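Long-range contact in putative nucleoside-diphosphate-sugar epimerase (Staphylococcus aureus subsp. aureus, PDB 3E48), which is of unknown function but probably binds a dinucleotide such as NAD(P)H and may act on nucleotide sugars: residues His27-Val35 and Trp42-Leu51. Residues are numbered along the deposited sequence; the frame is centred on the assembly and turned at random.
Sequences HFHIGVRNV and WRGKVSVRQL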
ATOM      1  N   HIS B  27       0.287  28.646 -17.756  1.00  9.89           N
ATOM      2  CA  HIS B  27       0.881  28.496 -16.427  1.00  9.16           C
ATOM      3  C   HIS B  27       1.395  27.069 -16.240  1.00  9.30           C
ATOM      4  O   HIS B  27       1.437  26.559 -15.118  1.00  9.32           O
ATOM      5  CB  HIS B  27      -0.159  28.802 -15.347  1.00 11.79           C
ATOM      6  CG  HIS B  27      -0.960  30.040 -15.607  1.00 17.31           C
ATOM      7  ND1 HIS B  27      -0.386  31.285 -15.736  1.00 19.50           N
ATOM      8  CD2 HIS B  27      -2.294  30.224 -15.748  1.00 24.88           C
ATOM      9  CE1 HIS B  27      -1.332  32.185 -15.943  1.00 20.97           C
ATOM     10  NE2 HIS B  27      -2.499  31.567 -15.955  1.00 24.94           N
ATOM     11  N   PHE B  28       1.797  26.442 -17.340  1.00  9.29           N
ATOM     12  CA  PHE B  28       2.286  25.069 -17.309  1.00  9.16           C
ATOM     13  C   PHE B  28       3.798  25.000 -17.130  1.00 10.38           C
ATOM     14  O   PHE B  28       4.563  25.555 -17.925  1.00 11.29           O
ATOM     15  CB  PHE B  28       1.876  24.352 -18.597  1.00  9.48           C
ATOM     16  CG  PHE B  28       1.792  22.861 -18.464  1.00  8.63           C
ATOM     17  CD1 PHE B  28       2.898  22.058 -18.720  1.00 12.75           C
ATOM     18  CD2 PHE B  28       0.598  22.259 -18.086  1.00 11.83           C
ATOM     19  CE1 PHE B  28       2.817  20.672 -18.603  1.00 10.44           C
ATOM     20  CE2 PHE B  28       0.502  20.874 -17.962  1.00 14.66           C
ATOM     21  CZ  PHE B  28       1.617  20.079 -18.223  1.00 13.37           C
ATOM     22  N   HIS B  29       4.217  24.304 -16.080  1.00  7.72           N
ATOM     23  CA  HIS B  29       5.630  24.150 -15.770  1.00  6.03           C
ATOM     24  C   HIS B  29       5.972  22.674 -15.764  1.00  7.25           C
ATOM     25  O   HIS B  29       5.103  21.831 -15.546  1.00  6.34           O
ATOM     26  CB  HIS B  29       5.942  24.703 -14.380  1.00  5.49           C
ATOM     27  CG  HIS B  29       5.526  26.126 -14.175  1.00  5.90           C
ATOM     28  ND1 HIS B  29       4.205  26.523 -14.169  1.00  6.01           N
ATOM     29  CD2 HIS B  29       6.255  27.242 -13.945  1.00  8.01           C
ATOM     30  CE1 HIS B  29       4.141  27.823 -13.943  1.00 10.84           C
ATOM     31  NE2 HIS B  29       5.371  28.283 -13.803  1.00  8.91           N
ATOM     32  N   ILE B  30       7.239  22.360 -16.004  1.00  7.93           N
ATOM     33  CA  ILE B  30       7.674  20.973 -15.970  1.00  7.12           C
ATOM     34  C   ILE B  30       8.905  20.859 -15.084  1.00  8.37           C
ATOM     35  O   ILE B  30       9.709  21.790 -14.994  1.00  7.54           O
ATOM     36  CB  ILE B  30       8.009  20.417 -17.380  1.00  5.20           C
ATOM     37  CG1 ILE B  30       9.197  21.172 -17.980  1.00  7.74           C
ATOM     38  CG2 ILE B  30       6.780  20.506 -18.275  1.00  9.24           C
ATOM     39  CD1 ILE B  30       9.638  20.631 -19.327  1.00 15.22           C
ATOM     40  N   GLY B  31       9.031  19.714 -14.420  1.00  8.48           N
ATOM     41  CA  GLY B  31      10.164  19.466 -13.546  1.00  6.68           C
ATOM     42  C   GLY B  31      10.893  18.240 -14.055  1.00 12.77           C
ATOM     43  O   GLY B  31      10.357  17.135 -14.006  1.00 18.11           O
ATOM     44  N   VAL B  32      12.113  18.436 -14.545  1.00  9.50           N
ATOM     45  CA  VAL B  32      12.907  17.346 -15.099  1.00 10.86           C
ATOM     46  C   VAL B  32      14.301  17.240 -14.491  1.00 12.16           C
ATOM     47  O   VAL B  32      14.855  18.222 -13.994  1.00 10.52           O
ATOM     48  CB  VAL B  32      13.067  17.519 -16.615  1.00 13.37           C
ATOM     49  CG1 VAL B  32      11.716  17.395 -17.297  1.00 22.11           C
ATOM     50  CG2 VAL B  32      13.690  18.877 -16.915  1.00 12.02           C
ATOM     51  N   ARG B  33      14.876  16.042 -14.549  1.00 17.46           N
ATOM     52  CA  ARG B  33      16.210  15.819 -14.004  1.00 17.68           C
ATOM     53  C   ARG B  33      17.280  16.387 -14.932  1.00 17.38           C
ATOM     54  O   ARG B  33      18.279  16.937 -14.474  1.00 15.94           O
ATOM     55  CB  ARG B  33      16.441  14.319 -13.781  1.00 17.82           C
ATOM     56  CG  ARG B  33      16.223  13.470 -15.012  1.00 32.38           C
ATOM     57  CD  ARG B  33      16.299  11.977 -14.702  1.00 38.95           C
ATOM     58  NE  ARG B  33      17.603  11.573 -14.183  1.00 45.09           N
ATOM     59  CZ  ARG B  33      17.933  11.566 -12.895  1.00 47.99           C
ATOM     60  NH1 ARG B  33      19.149  11.184 -12.523  1.00 46.37           N
ATOM     61  NH2 ARG B  33      17.045  11.924 -11.977  1.00 47.74           N
ATOM     62  N   ASN B  34      17.061  16.253 -16.238  1.00 18.37           N
ATOM     63  CA  ASN B  34      18.001  16.757 -17.233  1.00 28.20           C
ATOM     64  C   ASN B  34      17.305  17.709 -18.202  1.00 28.12           C
ATOM     65  O   ASN B  34      16.621  17.278 -19.129  1.00 30.27           O
ATOM     66  CB  ASN B  34      18.626  15.597 -18.013  1.00 34.20           C
ATOM     67  CG  ASN B  34      19.564  14.757 -17.163  1.00 43.20           C
ATOM     68  OD1 ASN B  34      19.143  14.101 -16.208  1.00 43.63           O
ATOM     69  ND2 ASN B  34      20.847  14.779 -17.506  1.00 45.20           N
ATOM     70  N   VAL B  35      17.490  19.005 -17.981  1.00 22.43           N
ATOM     71  CA  VAL B  35      16.872  20.024 -18.819  1.00 32.35           C
ATOM     72  C   VAL B  35      17.338  19.941 -20.272  1.00 33.72           C
ATOM     73  O   VAL B  35      16.650  20.409 -21.180  1.00 31.83           O
ATOM     74  CB  VAL B  35      17.181  21.438 -18.280  1.00 30.05           C
ATOM     75  CG1 VAL B  35      16.441  22.484 -19.099  1.00 32.82           C
ATOM     76  CG2 VAL B  35      16.787  21.531 -16.813  1.00 28.88           C
ATOM     77  N   TRP B  42       9.323  22.864 -27.123  1.00 13.64           N
ATOM     78  CA  TRP B  42       8.707  23.187 -25.842  1.00 13.89           C
ATOM     79  C   TRP B  42       9.150  24.547 -25.318  1.00 13.98           C
ATOM     80  O   TRP B  42       8.511  25.112 -24.432  1.00 10.02           O
ATOM     81  CB  TRP B  42       9.044  22.114 -24.806  1.00 13.76           C
ATOM     82  CG  TRP B  42       8.383  20.789 -25.049  1.00 12.18           C
ATOM     83  CD1 TRP B  42       7.684  20.405 -26.157  1.00  9.59           C
ATOM     84  CD2 TRP B  42       8.386  19.662 -24.166  1.00  9.35           C
ATOM     85  NE1 TRP B  42       7.252  19.106 -26.020  1.00 13.04           N
ATOM     86  CE2 TRP B  42       7.670  18.626 -24.806  1.00  9.72           C
ATOM     87  CE3 TRP B  42       8.927  19.427 -22.897  1.00  9.54           C
ATOM     88  CZ2 TRP B  42       7.483  17.373 -24.218  1.00 10.77           C
ATOM     89  CZ3 TRP B  42       8.739  18.181 -22.313  1.00  6.08           C
ATOM     90  CH2 TRP B  42       8.024  17.170 -22.974  1.00  7.84           C
ATOM     91  N   ARG B  43      10.247  25.069 -25.863  1.00 13.04           N
ATOM     92  CA  ARG B  43      10.759  26.362 -25.430  1.00 16.43           C
ATOM     93  C   ARG B  43       9.742  27.470 -25.692  1.00 10.63           C
ATOM     94  O   ARG B  43       9.238  27.619 -26.806  1.00 11.48           O
ATOM     95  CB  ARG B  43      12.082  26.669 -26.141  1.00 19.31           C
ATOM     96  CG  ARG B  43      13.161  25.629 -25.879  1.00 26.14           C
ATOM     97  CD  ARG B  43      13.445  25.497 -24.385  1.00 38.34           C
ATOM     98  NE  ARG B  43      14.196  24.284 -24.057  1.00 44.62           N
ATOM     99  CZ  ARG B  43      15.434  24.029 -24.465  1.00 46.82           C
ATOM    100  NH1 ARG B  43      16.081  24.903 -25.227  1.00 50.67           N
ATOM    101  NH2 ARG B  43      16.029  22.895 -24.112  1.00 47.28           N
ATOM    102  N   GLY B  44       9.436  28.233 -24.647  1.00 13.24           N
ATOM    103  CA  GLY B  44       8.476  29.314 -24.766  1.00 10.09           C
ATOM    104  C   GLY B  44       7.039  28.862 -24.576  1.00 12.61           C
ATOM    105  O   GLY B  44       6.126  29.686 -24.559  1.00 13.12           O
ATOM    106  N   LYS B  45       6.830  27.557 -24.420  1.00  7.84           N
ATOM    107  CA  LYS B  45       5.480  27.023 -24.245  1.00  8.61           C
ATOM    108  C   LYS B  45       5.230  26.518 -22.825  1.00 11.62           C
ATOM    109  O   LYS B  45       4.097  26.513 -22.349  1.00 10.38           O
ATOM    110  CB  LYS B  45       5.235  25.915 -25.273  1.00 13.32           C
ATOM    111  CG  LYS B  45       5.281  26.442 -26.705  1.00 21.63           C
ATOM    112  CD  LYS B  45       5.137  25.343 -27.729  1.00 28.71           C
ATOM    113  CE  LYS B  45       5.268  25.909 -29.137  1.00 21.89           C
ATOM    114  NZ  LYS B  45       6.569  26.621 -29.305  1.00 21.41           N
ATOM    115  N   VAL B  46       6.300  26.105 -22.154  1.00  8.81           N
ATOM    116  CA  VAL B  46       6.225  25.631 -20.779  1.00  9.10           C
ATOM    117  C   VAL B  46       7.481  26.113 -20.073  1.00  9.05           C
ATOM    118  O   VAL B  46       8.518  26.300 -20.709  1.00 10.08           O
ATOM    119  CB  VAL B  46       6.160  24.082 -20.700  1.00 10.25           C
ATOM    120  CG1 VAL B  46       4.879  23.579 -21.344  1.00 11.42           C
ATOM    121  CG2 VAL B  46       7.380  23.471 -21.384  1.00 17.95           C
ATOM    122  N   SER B  47       7.384  26.340 -18.769  1.00  8.23           N
ATOM    123  CA  SER B  47       8.534  26.791 -17.998  1.00 11.43           C
ATOM    124  C   SER B  47       9.217  25.543 -17.466  1.00 11.15           C
ATOM    125  O   SER B  47       8.565  24.640 -16.953  1.00 11.09           O
ATOM    126  CB  SER B  47       8.095  27.694 -16.846  1.00 10.34           C
ATOM    127  OG  SER B  47       7.483  28.875 -17.348  1.00 18.73           O
ATOM    128  N   VAL B  48      10.536  25.508 -17.594  1.00  9.20           N
ATOM    129  CA  VAL B  48      11.335  24.363 -17.189  1.00  7.25           C
ATOM    130  C   VAL B  48      12.146  24.555 -15.917  1.00  8.83           C
ATOM    131  O   VAL B  48      12.889  25.526 -15.785  1.00  9.34           O
ATOM    132  CB  VAL B  48      12.321  23.994 -18.314  1.00  9.96           C
ATOM    133  CG1 VAL B  48      13.098  22.740 -17.949  1.00 10.26           C
ATOM    134  CG2 VAL B  48      11.563  23.817 -19.623  1.00 11.46           C
ATOM    135  N   ARG B  49      12.004  23.614 -14.988  1.00  6.96           N
ATOM    136  CA  ARG B  49      12.757  23.640 -13.741  1.00  5.99           C
ATOM    137  C   ARG B  49      13.445  22.288 -13.595  1.00  8.58           C
ATOM    138  O   ARG B  49      12.921  21.269 -14.048  1.00  8.94           O
ATOM    139  CB  ARG B  49      11.824  23.889 -12.552  1.00  5.60           C
ATOM    140  CG  ARG B  49      11.227  25.289 -12.541  1.00  6.22           C
ATOM    141  CD  ARG B  49      10.337  25.519 -11.335  1.00  9.20           C
ATOM    142  NE  ARG B  49       9.902  26.912 -11.258  1.00 11.43           N
ATOM    143  CZ  ARG B  49       9.065  27.388 -10.345  1.00 11.01           C
ATOM    144  NH1 ARG B  49       8.559  26.580  -9.421  1.00  9.72           N
ATOM    145  NH2 ARG B  49       8.734  28.673 -10.355  1.00 10.69           N
ATOM    146  N   GLN B  50      14.626  22.285 -12.984  1.00  9.42           N
ATOM    147  CA  GLN B  50      15.372  21.049 -12.784  1.00  8.21           C
ATOM    148  C   GLN B  50      14.938  20.463 -11.449  1.00  9.00           C
ATOM    149  O   GLN B  50      14.778  21.190 -10.467  1.00 11.16           O
ATOM    150  CB  GLN B  50      16.882  21.324 -12.783  1.00 15.86           C
ATOM    151  CG  GLN B  50      17.730  20.060 -12.931  1.00 14.52           C
ATOM    152  CD  GLN B  50      19.180  20.356 -13.283  1.00 29.79           C
ATOM    153  OE1 GLN B  50      19.462  21.118 -14.209  1.00 36.91           O
ATOM    154  NE2 GLN B  50      20.106  19.738 -12.558  1.00 31.93           N
ATOM    155  N   LEU B  51      14.756  19.147 -11.417  1.00  8.98           N
ATOM    156  CA  LEU B  51      14.306  18.465 -10.214  1.00 10.43           C
ATOM    157  C   LEU B  51      14.905  17.066 -10.077  1.00 10.19           C
ATOM    158  O   LEU B  51      15.141  16.377 -11.070  1.00 17.38           O
ATOM    159  CB  LEU B  51      12.777  18.370 -10.243  1.00 15.21           C
ATOM    160  CG  LEU B  51      12.064  17.435  -9.267  1.00 26.41           C
ATOM    161  CD1 LEU B  51      12.273  17.913  -7.843  1.00 24.73           C
ATOM    162  CD2 LEU B  51      10.579  17.397  -9.606  1.00 30.73           C
TER
HETATM  163  O   HOH W   1       2.026  27.249 -20.361  1.00 13.37           O
HETATM  164  O   HOH W   2       4.564  28.448 -18.404  1.00 19.49           O
HETATM  165  O   HOH W   3      19.800  19.360 -16.162  1.00 37.09           O
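Ile-30 CD1 meets the indole of Trp-42 at its edge, near the ring plane, 3.8 Å from CE3. Two further rings are touched obliquely: Val-46 CG1 lies 3.6 Å from Phe-28 CD1, and Ser-47 CB packs 3.5 Å from His-29 CD2. With CG1 of Ile-30 between backbone N and carbonyl carbon (chi1 64°) and CD1 extended beyond it, that methyl also reaches Val-48 CG2 at 3.7 Å. The other Val-48 branch, CG1, packs 3.5 Å from Val-35 CG1.

Five backbone hydrogen bonds establish a parallel pairing of strands 28-32 and 47-50: Ser-47, Arg-49 and Leu-51 N donate to Phe-28, Ile-30 and Val-32 O, and Ile-30 and Val-32 N donate to Ser-47 and Arg-49 O. Leu-51 N sits 51° out of the carbonyl plane of Val-32. One water bridges Phe-28 O and Ser-47 OG.

On one side, Phe-28, Trp-42 and Val-46 touch helix 11-22, where Asn-18 OD1 accepts from Trp-42 NE1; on the other, Leu-51 packs on helix 56-63. Strand 28-32 is flanked by strands 3-6 and 47-50, as in the beta-alpha-beta start of a Rossmann fold, helix 11-22 being the crossover from strand 3-6 to strand 28-32.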